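Local coordinates for protein 2-Cys peroxiredoxin (Plasmodium yoelii, PDB 2H01) that probably acts as a thiol-dependent thioredoxin peroxidase, reducing hydrogen peroxide and organic hydroperoxides to water and the corresponding alcohols, at residues E50-D55 / G90-I95; V66-C71 / I95-I100; P40-F45 / G70-S75. All blocks are in the same frame, centred on the assembly; numbering follows the deposited sequence.

The three contacts tie together one part of the thioredoxin-like fold of this peroxiredoxin. Along the chain the segments come in the order 40-45, 50-55, 66-71 with 70-75, 90-95 and 95-100, and the contacts interleave. Interaction 2 joins strands 66-72 and 98-101, neighbours in the central sheet. Interaction 1 sets helix 49-56 against the loop leading into strand 98-101; it shares Ile95 with interaction 2, their centres about 10 Å apart. Interaction 3 uses the residues from Ser72 on, at the C-terminal end of strand 66-72, its centre about 13 Å from that of interaction 2. Segments 40-45 and 50-55 flank Cys47, the predicted peroxidatic cysteine, in sequence.

Interaction 1 (E50-D55 / G90-I95); sequences EIIALD and GGIGNI
Ile51 and Ile95 meet at about a right angle where one flank of helix 49-56 faces the loop after helix 76-83. The apolar contacts gather round the CG2 methyl of Ile51. It lies anti to the backbone N, which turns it toward the loop, and there it sits 4.0 Å from Ile92 CG2 and 4.1 Å from Ile95 CD1, so one methyl serves both loop isoleucines. Ile52, a residue further on, adds a looser contact from its CG1 to the same Ile92 methyl. Trp82 and Lys83 also pack on Ile92, while Tyr37, Tyr39 and Trp82 cover Ile51.

The polar part belongs to Asp55. Its CG is anti to the backbone N (chi1 -170°), and the Asp55 and Ile95 side chains cross obliquely: Asp55 CG is 3.6 Å from Ile95 CB, and Asp55 OD2 is 3.5 Å from Ile95 CA. This is packing of a carboxylate on an aliphatic residue. The bonding is one residue further along, where Asp55 OD1 accepts a hydrogen bond from Lys96 N. The carboxylate therefore ties the helix to the chain just ahead of strand 98-101.

Helix 49-56 begins two residues after Cys47, the predicted peroxidatic cysteine, and the side chain of Ile52 lies about 6 Å from that of Cys47. Here, then, the helix following that cysteine in the thioredoxin-like fold packs through Ile51, Ile52 and Asp55 on the loop before strand 98-101.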
loop_
_atom_site.group_PDB
_atom_site.type_symbol
_atom_site.label_atom_id
_atom_site.label_comp_id
_atom_site.label_asym_id
_atom_site.label_seq_id
_atom_site.Cartn_x
_atom_site.Cartn_y
_atom_site.Cartn_z
ATOM N N GLU A 50 8.575 6.703 -3.617
ATOM C CA GLU A 50 7.530 6.174 -2.751
ATOM C C GLU A 50 7.932 4.836 -2.148
ATOM O O GLU A 50 7.734 4.606 -0.953
ATOM C CB GLU A 50 6.189 6.039 -3.495
ATOM C CG GLU A 50 6.301 5.831 -4.995
ATOM C CD GLU A 50 6.583 7.126 -5.751
ATOM O OE1 GLU A 50 5.833 8.109 -5.556
ATOM O OE2 GLU A 50 7.546 7.155 -6.547
ATOM N N ILE A 51 8.495 3.934 -2.934
ATOM C CA ILE A 51 8.913 2.664 -2.378
ATOM C C ILE A 51 10.015 2.844 -1.341
ATOM O O ILE A 51 9.944 2.310 -0.247
ATOM C CB ILE A 51 9.372 1.690 -3.466
ATOM C CG1 ILE A 51 8.215 1.340 -4.402
ATOM C CG2 ILE A 51 9.978 0.466 -2.838
ATOM C CD1 ILE A 51 8.617 0.713 -5.690
ATOM N N ILE A 52 10.871 3.385 -1.458
ATOM C CA ILE A 52 11.950 3.851 -0.595
ATOM C C ILE A 52 11.437 4.837 0.449
ATOM O O ILE A 52 11.769 4.737 1.638
ATOM C CB ILE A 52 13.069 4.501 -1.432
ATOM C CG1 ILE A 52 13.442 3.603 -2.614
ATOM C CG2 ILE A 52 14.286 4.784 -0.565
ATOM C CD1 ILE A 52 14.306 4.286 -3.649
ATOM N N ALA A 53 10.935 5.642 0.287
ATOM C CA ALA A 53 10.463 6.419 1.434
ATOM C C ALA A 53 9.691 5.520 2.410
ATOM O O ALA A 53 9.836 5.650 3.622
ATOM C CB ALA A 53 9.579 7.557 0.971
ATOM N N LEU A 54 8.871 4.613 1.881
ATOM C CA LEU A 54 8.100 3.716 2.736
ATOM C C LEU A 54 8.982 2.674 3.418
ATOM O O LEU A 54 8.878 2.466 4.634
ATOM C CB LEU A 54 7.002 3.003 1.935
ATOM C CG LEU A 54 5.895 3.884 1.356
ATOM C CD1 LEU A 54 4.964 3.033 0.511
ATOM C CD2 LEU A 54 5.125 4.571 2.484
ATOM N N ASP A 55 9.848 2.022 2.643
ATOM C CA ASP A 55 10.718 0.998 3.211
ATOM C C ASP A 55 11.635 1.573 4.284
ATOM O O ASP A 55 11.952 0.898 5.270
ATOM C CB ASP A 55 11.573 0.326 2.140
ATOM C CG ASP A 55 12.289 -0.902 2.676
ATOM O OD1 ASP A 55 11.599 -1.880 3.040
ATOM O OD2 ASP A 55 13.533 -0.894 2.752
ATOM N N GLY A 90 19.830 2.399 -10.580
ATOM C CA GLY A 90 18.411 2.469 -10.871
ATOM C C GLY A 90 17.497 1.456 -10.213
ATOM O O GLY A 90 16.310 1.429 -10.522
ATOM N N GLY A 91 18.018 0.629 -9.315
ATOM C CA GLY A 91 17.164 -0.356 -8.667
ATOM C C GLY A 91 16.550 0.143 -7.374
ATOM O O GLY A 91 16.738 1.306 -7.018
ATOM N N ILE A 92 15.837 -0.733 -6.671
ATOM C CA ILE A 92 15.308 -0.406 -5.355
ATOM C C ILE A 92 16.115 -1.034 -4.266
ATOM O O ILE A 92 15.884 -0.777 -3.106
ATOM C CB ILE A 92 13.849 -0.835 -5.202
ATOM C CG1 ILE A 92 13.573 -2.075 -6.028
ATOM C CG2 ILE A 92 12.918 0.288 -5.557
ATOM C CD1 ILE A 92 12.644 -3.032 -5.390
ATOM N N GLY A 93 17.047 -1.887 -4.653
ATOM C CA GLY A 93 17.836 -2.642 -3.708
ATOM C C GLY A 93 16.987 -3.575 -2.890
ATOM O O GLY A 93 15.897 -3.958 -3.287
ATOM N N ASN A 94 17.491 -3.919 -1.721
ATOM C CA ASN A 94 16.900 -4.966 -0.913
ATOM C C ASN A 94 15.829 -4.494 0.072
ATOM O O ASN A 94 16.004 -4.610 1.272
ATOM C CB ASN A 94 17.985 -5.715 -0.174
ATOM C CG ASN A 94 17.575 -7.087 0.185
ATOM O OD1 ASN A 94 18.206 -7.728 1.005
ATOM N ND2 ASN A 94 16.504 -7.556 -0.417
ATOM N N ILE A 95 14.726 -3.968 -0.440
ATOM C CA ILE A 95 13.640 -3.540 0.419
ATOM C C ILE A 95 13.049 -4.695 1.205
ATOM O O ILE A 95 13.084 -5.846 0.792
ATOM C CB ILE A 95 12.549 -2.815 -0.366
ATOM C CG1 ILE A 95 11.833 -3.782 -1.314
ATOM C CG2 ILE A 95 13.115 -1.642 -1.076
ATOM C CD1 ILE A 95 10.420 -3.434 -1.573
#

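Interaction 2 (V66-C71 / I95-I100); sequences VELLGC and IKHTLI
Gly70 and Thr98 join strands 66-72 and 98-101 through a nearly straight bond, Gly70 N to Thr98 O at 3.1 Å (173° at the hydrogen). The strands run parallel and are the two ends of a beta-alpha-beta crossover through helix 76-83. A second bond follows from Ile100 N to Gly70 O, 2.8 Å long, with the donor nearly along the C=O axis. Between the two, Leu99 CA also closes on Gly70 O in a CA-H...O contact. Both peptide ends of Gly70 are thus held by the one neighbouring strand, and the glycine and Leu99 have their CA atoms only 4.5 Å apart. Leu99 CD2 comes over this glycine and rests on its CA.

Where the chain enters strand 98-101, Leu68 sets its CD1 methyl over a face of the His97 ring, offset toward the rim, a CH-pi contact 4.0 Å from the centroid and 18° off the ring normal; Ile95 CD1 lies over the opposite face, likewise offset. The ring's ND1 gives a weak bond back to the carbonyl of the next residue, Thr98 O, which already accepts from Gly70 N. One face of the strand pair carries Leu69 beside Thr98, and Cys71, whose CB meets Ile100 CG1.

Further out, Leu35 and Tyr37 of strand 33-38 bond to the backbone of Leu69 on the opposite edge of strand 66-72. Leu54, Leu58 and Phe61, from helices 49-56 and 58-63, pack on Leu68. Thr98 OG1 is buried without a polar partner in the model, 3.5 Å from Leu69 CD2.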
loop_
_atom_site.group_PDB
_atom_site.type_symbol
_atom_site.label_atom_id
_atom_site.label_comp_id
_atom_site.label_asym_id
_atom_site.label_seq_id
_atom_site.Cartn_x
_atom_site.Cartn_y
_atom_site.Cartn_z
ATOM N N VAL A 66 1.058 -2.372 10.953
ATOM C CA VAL A 66 0.661 -2.153 9.564
ATOM C C VAL A 66 1.553 -2.931 8.605
ATOM O O VAL A 66 2.782 -2.864 8.686
ATOM C CB VAL A 66 0.752 -0.671 9.174
ATOM C CG1 VAL A 66 0.461 -0.516 7.683
ATOM C CG2 VAL A 66 -0.226 0.149 9.997
ATOM N N GLU A 67 0.913 -3.648 7.688
ATOM C CA GLU A 67 1.596 -4.451 6.680
ATOM C C GLU A 67 1.684 -3.663 5.369
ATOM O O GLU A 67 0.666 -3.248 4.817
ATOM C CB GLU A 67 0.814 -5.752 6.452
ATOM C CG GLU A 67 1.457 -6.740 5.480
ATOM C CD GLU A 67 2.681 -7.421 6.056
ATOM O OE1 GLU A 67 2.749 -7.610 7.296
ATOM O OE2 GLU A 67 3.568 -7.786 5.264
ATOM N N LEU A 68 2.901 -3.466 4.873
ATOM C CA LEU A 68 3.112 -2.727 3.631
ATOM C C LEU A 68 3.058 -3.633 2.412
ATOM O O LEU A 68 3.693 -4.682 2.394
ATOM C CB LEU A 68 4.472 -2.035 3.631
ATOM C CG LEU A 68 4.661 -0.708 4.357
ATOM C CD1 LEU A 68 6.085 -0.201 4.102
ATOM C CD2 LEU A 68 3.638 0.297 3.847
ATOM N N LEU A 69 2.303 -3.213 1.398
ATOM C CA LEU A 69 2.195 -3.972 0.154
ATOM C C LEU A 69 2.338 -3.019 -1.032
ATOM O O LEU A 69 1.516 -2.127 -1.226
ATOM C CB LEU A 69 0.849 -4.718 0.082
ATOM C CG LEU A 69 0.617 -5.816 1.140
ATOM C CD1 LEU A 69 -0.739 -6.458 0.932
ATOM C CD2 LEU A 69 1.710 -6.879 1.051
ATOM N N GLY A 70 3.410 -3.201 -1.799
ATOM C CA GLY A 70 3.659 -2.382 -2.975
ATOM C C GLY A 70 3.188 -3.107 -4.225
ATOM O O GLY A 70 3.543 -4.256 -4.452
ATOM N N CYS A 71 2.402 -2.436 -5.053
ATOM C CA CYS A 71 1.877 -3.081 -6.242
ATOM C C CYS A 71 2.091 -2.329 -7.560
ATOM O O CYS A 71 1.874 -1.118 -7.640
ATOM C CB CYS A 71 0.382 -3.328 -6.028
ATOM S SG CYS A 71 -0.516 -4.115 -7.386
ATOM N N ILE A 95 14.726 -3.968 -0.440
ATOM C CA ILE A 95 13.640 -3.540 0.419
ATOM C C ILE A 95 13.049 -4.695 1.205
ATOM O O ILE A 95 13.084 -5.846 0.792
ATOM C CB ILE A 95 12.549 -2.815 -0.366
ATOM C CG1 ILE A 95 11.833 -3.782 -1.314
ATOM C CG2 ILE A 95 13.115 -1.642 -1.076
ATOM C CD1 ILE A 95 10.420 -3.434 -1.573
ATOM N N LYS A 96 12.515 -4.375 2.362
ATOM C CA LYS A 96 12.284 -5.387 3.353
ATOM C C LYS A 96 10.801 -5.715 3.515
ATOM O O LYS A 96 10.423 -6.582 4.286
ATOM C CB LYS A 96 12.973 -5.017 4.653
ATOM C CG LYS A 96 14.453 -5.305 4.626
ATOM C CD LYS A 96 14.716 -6.746 4.220
ATOM C CE LYS A 96 16.147 -6.984 3.739
ATOM N NZ LYS A 96 17.196 -6.824 4.764
ATOM N N HIS A 97 9.971 -5.043 2.732
ATOM C CA HIS A 97 8.531 -5.297 2.766
ATOM C C HIS A 97 8.127 -5.938 1.430
ATOM O O HIS A 97 8.853 -5.836 0.447
ATOM C CB HIS A 97 7.744 -4.005 3.031
ATOM C CG HIS A 97 7.866 -2.969 1.957
ATOM N ND1 HIS A 97 7.029 -2.928 0.864
ATOM C CD2 HIS A 97 8.686 -1.897 1.843
ATOM C CE1 HIS A 97 7.319 -1.870 0.127
ATOM N NE2 HIS A 97 8.321 -1.228 0.701
ATOM N N THR A 98 6.978 -6.595 1.386
ATOM C CA THR A 98 6.570 -7.280 0.169
ATOM C C THR A 98 6.023 -6.457 -0.994
ATOM O O THR A 98 5.363 -5.440 -0.814
ATOM C CB THR A 98 5.573 -8.449 0.490
ATOM O OG1 THR A 98 4.494 -8.450 -0.457
ATOM C CG2 THR A 98 5.038 -8.344 1.895
ATOM N N LEU A 99 6.351 -6.906 -2.201
ATOM C CA LEU A 99 5.880 -6.275 -3.426
ATOM C C LEU A 99 4.988 -7.315 -4.110
ATOM O O LEU A 99 5.385 -8.469 -4.267
ATOM C CB LEU A 99 7.061 -5.915 -4.335
ATOM C CG LEU A 99 8.064 -4.865 -3.826
ATOM C CD1 LEU A 99 9.171 -4.670 -4.857
ATOM C CD2 LEU A 99 7.352 -3.543 -3.573
ATOM N N ILE A 100 3.982 -7.055 -4.617
ATOM C CA ILE A 100 3.134 -8.037 -5.282
ATOM C C ILE A 100 2.990 -7.727 -6.768
ATOM O O ILE A 100 3.169 -6.569 -7.190
ATOM C CB ILE A 100 1.746 -8.090 -4.616
ATOM C CG1 ILE A 100 1.067 -6.720 -4.686
ATOM C CG2 ILE A 100 1.864 -8.557 -3.173
ATOM C CD1 ILE A 100 -0.387 -6.738 -4.271
#

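Interaction 3 (P40-F45 / G70-S75); sequences PLDFTF and GCSVDS
Asp74 and Asp42 bury more surface here than any other residues, their side chains sliding past each other in opposite directions with the carboxylate planes 32° apart. Asp74 OD2 does the holding. The backbone N of Asp42 donates to it over 2.7 Å, a clearly bent bond (134° at the hydrogen) that arrives from above the carboxylate plane. Ser72 OG donates to the same oxygen over 2.8 Å, meeting the anti lone pair of Asp74 OD2. Two donors therefore grip this one atom, and the serine, though on the same segment as Asp74, helps to hold the acceptor in front of the Asp42 peptide.

The price is a close approach of like groups, Asp42 OD1 lying 3.1 Å from Asp74 OD2. Any repulsion is probably eased by what surrounds them: Tyr39 OH bonds to Asp42 OD1, His79 ND1 to Asp42 OD2, and the Asp42 N-H and Ser72 hydroxyl both supply hydrogen to Asp74.

Leu41 comes next in buried surface. Its backbone CA is 3.3 Å from Asp74 OD2, and its CD2 methyl meets Val73 CG2 at 4.0 Å. A water bridges the two backbones, giving to Pro40 O at 2.7 Å and accepting from Val73 N at 2.8 Å.

The contact fastens the loop between strand 33-38 and helix 49-56 to the end of strand 66-72, just ahead of helix 76-83, whose N-cap is Ser75. That helix covers Asp42 with Thr78 and Trp82, while Val119 of strand 119-127 lies against Pro40 and Leu41.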
loop_
_atom_site.group_PDB
_atom_site.type_symbol
_atom_site.label_atom_id
_atom_site.label_comp_id
_atom_site.label_asym_id
_atom_site.label_seq_id
_atom_site.Cartn_x
_atom_site.Cartn_y
_atom_site.Cartn_z
ATOM N N PRO A 40 3.413 2.917 -11.157
ATOM C CA PRO A 40 3.359 2.503 -12.562
ATOM C C PRO A 40 4.194 1.284 -12.954
ATOM O O PRO A 40 3.664 0.232 -13.313
ATOM C CB PRO A 40 3.825 3.754 -13.314
ATOM C CG PRO A 40 3.459 4.884 -12.399
ATOM C CD PRO A 40 3.819 4.331 -11.040
ATOM N N LEU A 41 5.510 1.440 -12.878
ATOM C CA LEU A 41 6.410 0.388 -13.316
ATOM C C LEU A 41 7.728 0.272 -12.591
ATOM O O LEU A 41 8.180 1.183 -11.901
ATOM C CB LEU A 41 6.738 0.592 -14.794
ATOM C CG LEU A 41 5.602 0.636 -15.808
ATOM C CD1 LEU A 41 6.130 1.196 -17.122
ATOM C CD2 LEU A 41 5.022 -0.761 -15.988
ATOM N N ASP A 42 8.345 -0.879 -12.812
ATOM C CA ASP A 42 9.650 -1.220 -12.286
ATOM C C ASP A 42 10.672 -0.728 -13.315
ATOM O O ASP A 42 10.332 -0.499 -14.473
ATOM C CB ASP A 42 9.771 -2.737 -12.181
ATOM C CG ASP A 42 9.076 -3.311 -10.961
ATOM O OD1 ASP A 42 8.145 -2.682 -10.405
ATOM O OD2 ASP A 42 9.471 -4.425 -10.580
ATOM N N PHE A 43 11.921 -0.566 -12.890
ATOM C CA PHE A 43 12.998 -0.161 -13.787
ATOM C C PHE A 43 12.882 1.119 -14.634
ATOM O O PHE A 43 13.645 1.264 -15.582
ATOM C CB PHE A 43 13.323 -1.335 -14.732
ATOM C CG PHE A 43 14.070 -2.477 -14.071
ATOM C CD1 PHE A 43 15.369 -2.302 -13.598
ATOM C CD2 PHE A 43 13.487 -3.736 -13.962
ATOM C CE1 PHE A 43 16.079 -3.373 -13.031
ATOM C CE2 PHE A 43 14.185 -4.812 -13.398
ATOM C CZ PHE A 43 15.479 -4.632 -12.936
ATOM N N THR A 44 11.962 2.039 -14.333
ATOM C CA THR A 44 11.869 3.271 -15.136
ATOM C C THR A 44 12.992 4.216 -14.740
ATOM O O THR A 44 13.800 3.887 -13.886
ATOM C CB THR A 44 10.522 4.043 -14.949
ATOM O OG1 THR A 44 10.487 4.650 -13.649
ATOM C CG2 THR A 44 9.321 3.105 -15.135
ATOM N N PHE A 45 13.034 5.396 -15.352
ATOM C CA PHE A 45 14.085 6.368 -15.042
ATOM C C PHE A 45 13.640 7.416 -14.030
ATOM O O PHE A 45 14.345 8.385 -13.760
ATOM C CB PHE A 45 14.591 7.036 -16.326
ATOM C CG PHE A 45 15.226 6.067 -17.299
ATOM C CD1 PHE A 45 16.049 5.039 -16.838
ATOM C CD2 PHE A 45 15.005 6.185 -18.663
ATOM C CE1 PHE A 45 16.638 4.144 -17.721
ATOM C CE2 PHE A 45 15.592 5.292 -19.562
ATOM C CZ PHE A 45 16.411 4.268 -19.091
ATOM N N GLY A 70 3.410 -3.201 -1.799
ATOM C CA GLY A 70 3.659 -2.382 -2.975
ATOM C C GLY A 70 3.188 -3.107 -4.225
ATOM O O GLY A 70 3.543 -4.256 -4.452
ATOM N N CYS A 71 2.402 -2.436 -5.053
ATOM C CA CYS A 71 1.877 -3.081 -6.242
ATOM C C CYS A 71 2.091 -2.329 -7.560
ATOM O O CYS A 71 1.874 -1.118 -7.640
ATOM C CB CYS A 71 0.382 -3.328 -6.028
ATOM S SG CYS A 71 -0.516 -4.115 -7.386
ATOM N N SER A 72 2.542 -3.062 -8.580
ATOM C CA SER A 72 2.723 -2.529 -9.937
ATOM C C SER A 72 2.331 -3.683 -10.856
ATOM O O SER A 72 2.354 -4.848 -10.448
ATOM C CB SER A 72 4.169 -2.115 -10.229
ATOM O OG SER A 72 4.928 -3.194 -10.745
ATOM N N VAL A 73 1.969 -3.372 -12.090
ATOM C CA VAL A 73 1.552 -4.413 -13.010
ATOM C C VAL A 73 2.674 -5.354 -13.485
ATOM O O VAL A 73 2.413 -6.289 -14.242
ATOM C CB VAL A 73 0.831 -3.790 -14.233
ATOM C CG1 VAL A 73 -0.341 -2.923 -13.750
ATOM C CG2 VAL A 73 1.800 -2.970 -15.047
ATOM N N ASP A 74 3.908 -5.082 -13.069
ATOM C CA ASP A 74 5.063 -5.940 -13.341
ATOM C C ASP A 74 4.945 -7.357 -12.760
ATOM O O ASP A 74 4.207 -7.588 -11.817
ATOM C CB ASP A 74 6.353 -5.281 -12.827
ATOM C CG ASP A 74 6.701 -3.983 -13.549
ATOM O OD1 ASP A 74 7.223 -4.029 -14.661
ATOM O OD2 ASP A 74 6.513 -2.860 -13.070
ATOM N N SER A 75 5.684 -8.301 -13.328
ATOM C CA SER A 75 5.655 -9.683 -12.842
ATOM C C SER A 75 6.523 -9.820 -11.592
ATOM O O SER A 75 7.301 -8.915 -11.266
ATOM C CB SER A 75 6.189 -10.636 -13.918
ATOM O OG SER A 75 7.572 -10.400 -14.140
HETATM O O HOH W 1 1.325 -0.614 -12.285
#